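Local coordinates for protein ricin B-related lectin (Polyporus squamosus, PDB 5MUA) that probably binds galactose-bearing glycans through a ricin-type lectin domain and carries a papain-like, calcium-binding protease domain inhibited by E-64, at residues S2-Y15 with N139-Q151. Numbering follows the deposited sequence.
Sequences SFQGHGIYYIASAY and NTSQNWTFQKLSQ
Phe146 buries more surface against segment 2-15 than any of its neighbours in 139-151 and meets Phe3, Tyr9 and Ile11 where the antiparallel strands 7-13 and 144-148 pair. The edge of Phe3 meets one face of its ring, with Phe3 CD1 3.8 Å from Phe146 CD2, while Ile11 CG2 lies over the other face. The Phe146 ring in turn directs its own edge at the face of Tyr9, the two planes 86° apart. Flat rings suit this site because they interlock through faces and edges, and Ile51 of strand 49-53 packs against all three. Tyr9 still needs an outlet for its hydroxyl, and OH donates to Gly5 O (2.6 Å) and accepts from Gln4 N, tying the N-terminal loop to the sheet.

Both strands belong to the ricin-type beta-trefoil lectin domain, closing the trefoil by pairing its first strand with its last, through reciprocal backbone bonds between Tyr10 and Gln147 and between Ala12 and Thr145. Next, Leu149 N still bonds Ile8 O, but Ile8 N is met by Ser150 OG (2.9 Å) in place of a backbone carbonyl.

On the opposite face, Leu149 CD1 sits squarely over the Tyr10 ring, 3.6 Å from its centroid. The Tyr10 hydroxyl reaches on to Asp43 and Arg256. Farther along this face solvent reaches the strands: Thr145 OG1 touches the small Ala12 CB, and exposed Gln147 lays OE1 at the Tyr10 ring edge. Back on the Tyr9 face, where the cluster gives way to solvent beside exposed Gln4, Lys148, bent at chi3 (66°), brings NZ to within 2.7 Å of Gln4 OE1, approaching from above the carbonyl plane. At the far end, water links Ala14 O to Thr140 OG1, and Ser141 CB rests on the partly exposed Tyr15 ring.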
ATOM      1  N   SER B   2      23.587  22.360  -6.952  1.00 22.82           N
ATOM      2  CA  SER B   2      24.874  22.008  -7.527  1.00 21.85           C
ATOM      3  C   SER B   2      24.826  20.538  -7.873  1.00 19.96           C
ATOM      4  O   SER B   2      24.112  19.709  -7.238  1.00 19.37           O
ATOM      5  CB  SER B   2      25.957  22.217  -6.481  1.00 24.94           C
ATOM      6  OG  SER B   2      25.576  21.363  -5.361  1.00 30.97           O
ATOM      7  N   PHE B   3      25.651  20.190  -8.834  1.00 16.65           N
ATOM      8  CA  PHE B   3      25.785  18.845  -9.260  1.00 17.05           C
ATOM      9  C   PHE B   3      26.576  18.043  -8.240  1.00 17.45           C
ATOM     10  O   PHE B   3      27.690  18.468  -7.811  1.00 16.60           O
ATOM     11  CB  PHE B   3      26.399  18.769 -10.662  1.00 15.14           C
ATOM     12  CG  PHE B   3      26.551  17.381 -11.141  1.00 14.82           C
ATOM     13  CD1 PHE B   3      25.403  16.634 -11.501  1.00 14.79           C
ATOM     14  CD2 PHE B   3      27.783  16.757 -11.186  1.00 13.80           C
ATOM     15  CE1 PHE B   3      25.519  15.308 -11.933  1.00 15.22           C
ATOM     16  CE2 PHE B   3      27.905  15.449 -11.654  1.00 15.06           C
ATOM     17  CZ  PHE B   3      26.794  14.700 -11.983  1.00 14.95           C
ATOM     18  N   GLN B   4      26.040  16.878  -7.865  1.00 15.74           N
ATOM     19  CA  GLN B   4      26.606  16.079  -6.805  1.00 16.52           C
ATOM     20  C   GLN B   4      26.719  14.614  -7.191  1.00 16.92           C
ATOM     21  O   GLN B   4      26.666  13.697  -6.356  1.00 17.91           O
ATOM     22  CB  GLN B   4      25.781  16.251  -5.509  1.00 18.55           C
ATOM     23  CG  GLN B   4      25.811  17.649  -4.892  1.00 20.78           C
ATOM     24  CD  GLN B   4      24.630  17.830  -3.932  1.00 23.74           C
ATOM     25  OE1 GLN B   4      24.491  17.070  -2.993  1.00 25.61           O
ATOM     26  NE2 GLN B   4      23.723  18.765  -4.248  1.00 24.70           N
ATOM     27  N   GLY B   5      26.911  14.372  -8.481  1.00 15.78           N
ATOM     28  CA  GLY B   5      27.013  13.008  -9.027  1.00 16.62           C
ATOM     29  C   GLY B   5      25.663  12.312  -9.074  1.00 15.82           C
ATOM     30  O   GLY B   5      24.614  12.928  -9.286  1.00 16.20           O
ATOM     31  N   HIS B   6      25.694  11.006  -8.892  1.00 15.67           N
ATOM     32  CA  HIS B   6      24.466  10.176  -8.936  1.00 15.09           C
ATOM     33  C   HIS B   6      23.263  10.851  -8.292  1.00 14.41           C
ATOM     34  O   HIS B   6      23.343  11.181  -7.128  1.00 16.68           O
ATOM     35  CB  HIS B   6      24.737   8.850  -8.240  1.00 15.74           C
ATOM     36  CG  HIS B   6      23.661   7.829  -8.442  1.00 16.42           C
ATOM     37  ND1 HIS B   6      23.510   6.764  -7.600  1.00 19.95           N
ATOM     38  CD2 HIS B   6      22.702   7.694  -9.397  1.00 16.24           C
ATOM     39  CE1 HIS B   6      22.535   5.984  -8.049  1.00 19.83           C
ATOM     40  NE2 HIS B   6      22.008   6.546  -9.112  1.00 17.30           N
ATOM     41  N   GLY B   7      22.155  11.042  -9.030  1.00 13.85           N
ATOM     42  CA  GLY B   7      20.997  11.757  -8.498  1.00 13.22           C
ATOM     43  C   GLY B   7      19.998  12.127  -9.566  1.00 13.10           C
ATOM     44  O   GLY B   7      20.173  11.782 -10.748  1.00 13.88           O
ATOM     45  N   ILE B   8      18.935  12.790  -9.175  1.00 11.97           N
ATOM     46  CA  ILE B   8      17.898  13.277 -10.116  1.00 12.30           C
ATOM     47  C   ILE B   8      17.924  14.773  -9.986  1.00 12.00           C
ATOM     48  O   ILE B   8      18.012  15.326  -8.843  1.00 13.20           O
ATOM     49  CB  ILE B   8      16.482  12.735  -9.767  1.00 13.41           C
ATOM     50  CG1 ILE B   8      16.541  11.189  -9.897  1.00 12.68           C
ATOM     51  CG2 ILE B   8      15.445  13.341 -10.659  1.00 13.97           C
ATOM     52  CD1 ILE B   8      15.365  10.450  -9.273  1.00 13.85           C
ATOM     53  N   TYR B   9      17.900  15.449 -11.137  1.00 12.46           N
ATOM     54  CA  TYR B   9      18.128  16.872 -11.203  1.00 11.58           C
ATOM     55  C   TYR B   9      17.254  17.584 -12.197  1.00 11.57           C
ATOM     56  O   TYR B   9      16.817  16.997 -13.198  1.00 11.99           O
ATOM     57  CB  TYR B   9      19.542  17.116 -11.659  1.00 11.27           C
ATOM     58  CG  TYR B   9      20.602  16.579 -10.806  1.00 11.21           C
ATOM     59  CD1 TYR B   9      21.109  15.292 -10.992  1.00 11.12           C
ATOM     60  CD2 TYR B   9      21.188  17.388  -9.849  1.00 11.87           C
ATOM     61  CE1 TYR B   9      22.112  14.835 -10.207  1.00 11.14           C
ATOM     62  CE2 TYR B   9      22.248  16.961  -9.069  1.00 12.02           C
ATOM     63  CZ  TYR B   9      22.738  15.660  -9.254  1.00 11.81           C
ATOM     64  OH  TYR B   9      23.784  15.227  -8.472  1.00 13.13           O
ATOM     65  N   TYR B  10      16.986  18.863 -11.950  1.00 11.25           N
ATOM     66  CA  TYR B  10      16.654  19.792 -13.048  1.00 12.46           C
ATOM     67  C   TYR B  10      17.979  20.269 -13.598  1.00 12.14           C
ATOM     68  O   TYR B  10      18.971  20.445 -12.825  1.00 12.60           O
ATOM     69  CB  TYR B  10      15.926  21.042 -12.531  1.00 12.47           C
ATOM     70  CG  TYR B  10      14.541  20.855 -11.947  1.00 13.41           C
ATOM     71  CD1 TYR B  10      13.547  20.178 -12.629  1.00 13.82           C
ATOM     72  CD2 TYR B  10      14.201  21.527 -10.745  1.00 13.99           C
ATOM     73  CE1 TYR B  10      12.260  20.061 -12.083  1.00 13.73           C
ATOM     74  CE2 TYR B  10      12.908  21.450 -10.200  1.00 14.60           C
ATOM     75  CZ  TYR B  10      11.956  20.700 -10.856  1.00 14.54           C
ATOM     76  OH  TYR B  10      10.648  20.610 -10.351  1.00 13.96           O
ATOM     77  N   ILE B  11      18.043  20.406 -14.902  1.00 11.84           N
ATOM     78  CA  ILE B  11      19.250  20.949 -15.561  1.00 12.21           C
ATOM     79  C   ILE B  11      18.774  22.267 -16.171  1.00 12.07           C
ATOM     80  O   ILE B  11      18.027  22.279 -17.148  1.00 13.03           O
ATOM     81  CB  ILE B  11      19.766  19.997 -16.652  1.00 12.03           C
ATOM     82  CG1 ILE B  11      20.029  18.571 -16.103  1.00 11.94           C
ATOM     83  CG2 ILE B  11      21.038  20.570 -17.303  1.00 12.61           C
ATOM     84  CD1 ILE B  11      20.441  17.558 -17.161  1.00 12.20           C
ATOM     85  N   ALA B  12      19.182  23.393 -15.586  1.00 14.03           N
ATOM     86  CA  ALA B  12      18.707  24.697 -16.046  1.00 13.97           C
ATOM     87  C   ALA B  12      19.827  25.430 -16.763  1.00 13.27           C
ATOM     88  O   ALA B  12      20.986  25.311 -16.372  1.00 13.98           O
ATOM     89  CB  ALA B  12      18.267  25.574 -14.860  1.00 14.44           C
ATOM     90  N   SER B  13      19.429  26.218 -17.723  1.00 13.44           N
ATOM     91  CA  SER B  13      20.427  27.106 -18.445  1.00 14.60           C
ATOM     92  C   SER B  13      20.917  28.198 -17.526  1.00 15.75           C
ATOM     93  O   SER B  13      20.123  28.841 -16.894  1.00 16.59           O
ATOM     94  CB  SER B  13      19.784  27.765 -19.647  1.00 14.99           C
ATOM     95  OG  SER B  13      20.713  28.617 -20.315  1.00 13.46           O
ATOM     96  N   ALA B  14      22.239  28.444 -17.457  1.00 14.48           N
ATOM     97  CA  ALA B  14      22.712  29.640 -16.751  1.00 15.76           C
ATOM     98  C   ALA B  14      22.771  30.811 -17.713  1.00 17.88           C
ATOM     99  O   ALA B  14      23.134  31.886 -17.269  1.00 18.41           O
ATOM    100  CB  ALA B  14      24.062  29.406 -16.103  1.00 15.92           C
ATOM    101  N   TYR B  15      22.476  30.595 -18.997  1.00 16.20           N
ATOM    102  CA  TYR B  15      22.547  31.632 -20.021  1.00 18.17           C
ATOM    103  C   TYR B  15      21.327  32.503 -20.068  1.00 20.35           C
ATOM    104  O   TYR B  15      21.422  33.692 -20.256  1.00 19.77           O
ATOM    105  CB  TYR B  15      22.768  30.973 -21.353  1.00 18.37           C
ATOM    106  CG  TYR B  15      22.827  31.876 -22.557  1.00 19.09           C
ATOM    107  CD1 TYR B  15      23.903  32.729 -22.761  1.00 18.31           C
ATOM    108  CD2 TYR B  15      21.856  31.815 -23.537  1.00 22.26           C
ATOM    109  CE1 TYR B  15      23.979  33.499 -23.894  1.00 20.55           C
ATOM    110  CE2 TYR B  15      21.923  32.602 -24.690  1.00 26.78           C
ATOM    111  CZ  TYR B  15      23.027  33.429 -24.855  1.00 24.39           C
ATOM    112  OH  TYR B  15      23.116  34.232 -25.958  1.00 26.20           O
ATOM    113  N   ASN B 139      30.234  33.465 -24.848  1.00 15.43           N
ATOM    114  CA  ASN B 139      28.991  33.531 -24.123  1.00 14.88           C
ATOM    115  C   ASN B 139      28.860  32.350 -23.163  1.00 14.66           C
ATOM    116  O   ASN B 139      29.741  31.471 -23.144  1.00 15.80           O
ATOM    117  CB  ASN B 139      27.797  33.700 -25.091  1.00 14.60           C
ATOM    118  CG  ASN B 139      27.485  32.429 -25.915  1.00 15.31           C
ATOM    119  OD1 ASN B 139      27.497  31.318 -25.404  1.00 17.81           O
ATOM    120  ND2 ASN B 139      27.150  32.622 -27.167  1.00 15.75           N
ATOM    121  N   THR B 140      27.765  32.337 -22.398  1.00 13.31           N
ATOM    122  CA  THR B 140      27.569  31.333 -21.378  1.00 13.42           C
ATOM    123  C   THR B 140      26.562  30.250 -21.784  1.00 14.00           C
ATOM    124  O   THR B 140      26.036  29.581 -20.913  1.00 14.26           O
ATOM    125  CB  THR B 140      27.219  31.937 -20.027  1.00 14.38           C
ATOM    126  OG1 THR B 140      26.036  32.684 -20.146  1.00 15.10           O
ATOM    127  CG2 THR B 140      28.329  32.769 -19.504  1.00 15.72           C
ATOM    128  N   SER B 141      26.312  30.103 -23.077  1.00 13.42           N
ATOM    129  CA  SER B 141      25.287  29.199 -23.579  1.00 13.87           C
ATOM    130  C   SER B 141      25.576  27.731 -23.271  1.00 12.23           C
ATOM    131  O   SER B 141      24.666  26.902 -23.381  1.00 13.02           O
ATOM    132  CB  SER B 141      25.084  29.401 -25.098  1.00 13.18           C
ATOM    133  OG  SER B 141      26.261  28.973 -25.831  1.00 13.25           O
ATOM    134  N   GLN B 142      26.808  27.391 -22.930  1.00 12.80           N
ATOM    135  CA  GLN B 142      27.149  26.038 -22.550  1.00 14.12           C
ATOM    136  C   GLN B 142      27.197  25.803 -21.041  1.00 14.57           C
ATOM    137  O   GLN B 142      27.667  24.739 -20.576  1.00 12.88           O
ATOM    138  CB  GLN B 142      28.471  25.611 -23.181  1.00 14.08           C
ATOM    139  CG  GLN B 142      28.494  25.884 -24.662  1.00 15.64           C
ATOM    140  CD  GLN B 142      29.732  25.437 -25.378  1.00 15.43           C
ATOM    141  OE1 GLN B 142      30.845  25.581 -24.893  1.00 14.18           O
ATOM    142  NE2 GLN B 142      29.534  24.964 -26.589  1.00 15.65           N
ATOM    143  N   ASN B 143      26.684  26.779 -20.265  1.00 14.09           N
ATOM    144  CA  ASN B 143      26.789  26.674 -18.820  1.00 14.67           C
ATOM    145  C   ASN B 143      25.383  26.330 -18.325  1.00 14.63           C
ATOM    146  O   ASN B 143      24.378  26.924 -18.772  1.00 16.72           O
ATOM    147  CB  ASN B 143      27.210  27.990 -18.212  1.00 15.03           C
ATOM    148  CG  ASN B 143      28.645  28.352 -18.551  1.00 15.52           C
ATOM    149  OD1 ASN B 143      29.406  27.535 -19.085  1.00 14.94           O
ATOM    150  ND2 ASN B 143      29.023  29.579 -18.214  1.00 17.13           N
ATOM    151  N   TRP B 144      25.365  25.439 -17.367  1.00 15.45           N
ATOM    152  CA  TRP B 144      24.078  24.851 -16.845  1.00 15.13           C
ATOM    153  C   TRP B 144      24.214  24.820 -15.321  1.00 14.65           C
ATOM    154  O   TRP B 144      25.312  24.663 -14.788  1.00 15.29           O
ATOM    155  CB  TRP B 144      23.910  23.413 -17.396  1.00 13.87           C
ATOM    156  CG  TRP B 144      23.847  23.397 -18.872  1.00 14.12           C
ATOM    157  CD1 TRP B 144      24.907  23.248 -19.701  1.00 13.98           C
ATOM    158  CD2 TRP B 144      22.721  23.642 -19.700  1.00 13.05           C
ATOM    159  NE1 TRP B 144      24.504  23.381 -21.018  1.00 12.86           N
ATOM    160  CE2 TRP B 144      23.171  23.638 -21.033  1.00 14.57           C
ATOM    161  CE3 TRP B 144      21.364  23.926 -19.454  1.00 13.38           C
ATOM    162  CZ2 TRP B 144      22.322  23.855 -22.095  1.00 14.23           C
ATOM    163  CZ3 TRP B 144      20.538  24.131 -20.489  1.00 13.28           C
ATOM    164  CH2 TRP B 144      20.997  24.112 -21.814  1.00 15.14           C
ATOM    165  N   THR B 145      23.087  24.902 -14.640  1.00 14.12           N
ATOM    166  CA  THR B 145      23.007  24.632 -13.221  1.00 16.79           C
ATOM    167  C   THR B 145      22.236  23.365 -12.976  1.00 15.05           C
ATOM    168  O   THR B 145      21.466  22.985 -13.790  1.00 16.64           O
ATOM    169  CB  THR B 145      22.411  25.793 -12.432  1.00 17.01           C
ATOM    170  OG1 THR B 145      21.084  26.030 -12.823  1.00 18.41           O
ATOM    171  CG2 THR B 145      23.224  27.065 -12.695  1.00 19.03           C
ATOM    172  N   PHE B 146      22.583  22.686 -11.905  1.00 16.14           N
ATOM    173  CA  PHE B 146      21.906  21.431 -11.524  1.00 16.33           C
ATOM    174  C   PHE B 146      21.262  21.607 -10.142  1.00 17.67           C
ATOM    175  O   PHE B 146      21.955  22.006  -9.208  1.00 17.58           O
ATOM    176  CB  PHE B 146      22.972  20.367 -11.409  1.00 16.50           C
ATOM    177  CG  PHE B 146      23.452  19.904 -12.726  1.00 15.13           C
ATOM    178  CD1 PHE B 146      24.462  20.606 -13.392  1.00 15.48           C
ATOM    179  CD2 PHE B 146      22.929  18.793 -13.323  1.00 14.60           C
ATOM    180  CE1 PHE B 146      24.949  20.131 -14.597  1.00 15.43           C
ATOM    181  CE2 PHE B 146      23.409  18.332 -14.547  1.00 14.37           C
ATOM    182  CZ  PHE B 146      24.394  19.026 -15.203  1.00 14.97           C
ATOM    183  N   GLN B 147      19.951  21.349 -10.039  1.00 15.18           N
ATOM    184  CA  GLN B 147      19.294  21.363  -8.755  1.00 16.21           C
ATOM    185  C   GLN B 147      18.964  19.924  -8.392  1.00 14.16           C
ATOM    186  O   GLN B 147      18.246  19.305  -9.118  1.00 13.46           O
ATOM    187  CB  GLN B 147      18.030  22.209  -8.843  1.00 17.59           C
ATOM    188  CG  GLN B 147      17.270  22.074  -7.537  1.00 20.74           C
ATOM    189  CD  GLN B 147      16.001  22.856  -7.448  1.00 23.16           C
ATOM    190  OE1 GLN B 147      15.696  23.691  -8.276  1.00 24.91           O
ATOM    191  NE2 GLN B 147      15.229  22.543  -6.441  1.00 25.94           N
ATOM    192  N   LYS B 148      19.502  19.426  -7.288  1.00 14.34           N
ATOM    193  CA  LYS B 148      19.295  18.027  -6.884  1.00 13.73           C
ATOM    194  C   LYS B 148      17.910  17.897  -6.320  1.00 13.36           C
ATOM    195  O   LYS B 148      17.494  18.707  -5.520  1.00 12.87           O
ATOM    196  CB  LYS B 148      20.288  17.599  -5.827  1.00 14.83           C
ATOM    197  CG  LYS B 148      20.275  16.080  -5.633  1.00 16.08           C
ATOM    198  CD  LYS B 148      21.384  15.613  -4.701  1.00 18.12           C
ATOM    199  CE  LYS B 148      21.172  16.138  -3.264  1.00 18.36           C
ATOM    200  NZ  LYS B 148      22.258  15.632  -2.380  1.00 20.52           N
ATOM    201  N   LEU B 149      17.191  16.894  -6.780  1.00 13.72           N
ATOM    202  CA  LEU B 149      15.817  16.630  -6.365  1.00 13.02           C
ATOM    203  C   LEU B 149      15.716  15.288  -5.680  1.00 12.70           C
ATOM    204  O   LEU B 149      14.592  14.848  -5.361  1.00 13.31           O
ATOM    205  CB  LEU B 149      14.939  16.655  -7.602  1.00 13.05           C
ATOM    206  CG  LEU B 149      15.086  17.941  -8.411  1.00 14.72           C
ATOM    207  CD1 LEU B 149      14.255  17.833  -9.644  1.00 16.19           C
ATOM    208  CD2 LEU B 149      14.653  19.191  -7.652  1.00 14.81           C
ATOM    209  N   SER B 150      16.818  14.568  -5.528  1.00 13.06           N
ATOM    210  CA  SER B 150      16.858  13.217  -4.948  1.00 13.61           C
ATOM    211  C   SER B 150      17.609  13.182  -3.619  1.00 12.29           C
ATOM    212  O   SER B 150      18.353  14.107  -3.288  1.00 13.20           O
ATOM    213  CB  SER B 150      17.580  12.227  -5.898  1.00 15.06           C
ATOM    214  OG  SER B 150      18.821  12.742  -6.293  1.00 13.74           O
ATOM    215  N   GLN B 151      17.353  12.113  -2.851  1.00 12.06           N
ATOM    216  CA  GLN B 151      18.035  11.775  -1.640  1.00 13.20           C
ATOM    217  C   GLN B 151      18.325  10.301  -1.671  1.00 13.20           C
ATOM    218  O   GLN B 151      17.531   9.546  -2.190  1.00 12.87           O
ATOM    219  CB  GLN B 151      17.180  12.089  -0.426  1.00 13.73           C
ATOM    220  CG  GLN B 151      16.948  13.532  -0.233  1.00 14.40           C
ATOM    221  CD  GLN B 151      18.179  14.220   0.347  1.00 14.25           C
ATOM    222  OE1 GLN B 151      18.380  14.226   1.562  1.00 15.03           O
ATOM    223  NE2 GLN B 151      19.037  14.750  -0.521  1.00 14.10           N
TER
HETATM  224  O   HOH W   1      20.994  21.164  -5.590  1.00 23.92           O
HETATM  225  O   HOH W   2      22.960  27.378 -21.109  1.00 15.80           O
HETATM  226  O   HOH W   3      25.391  33.348 -17.683  1.00 17.20           O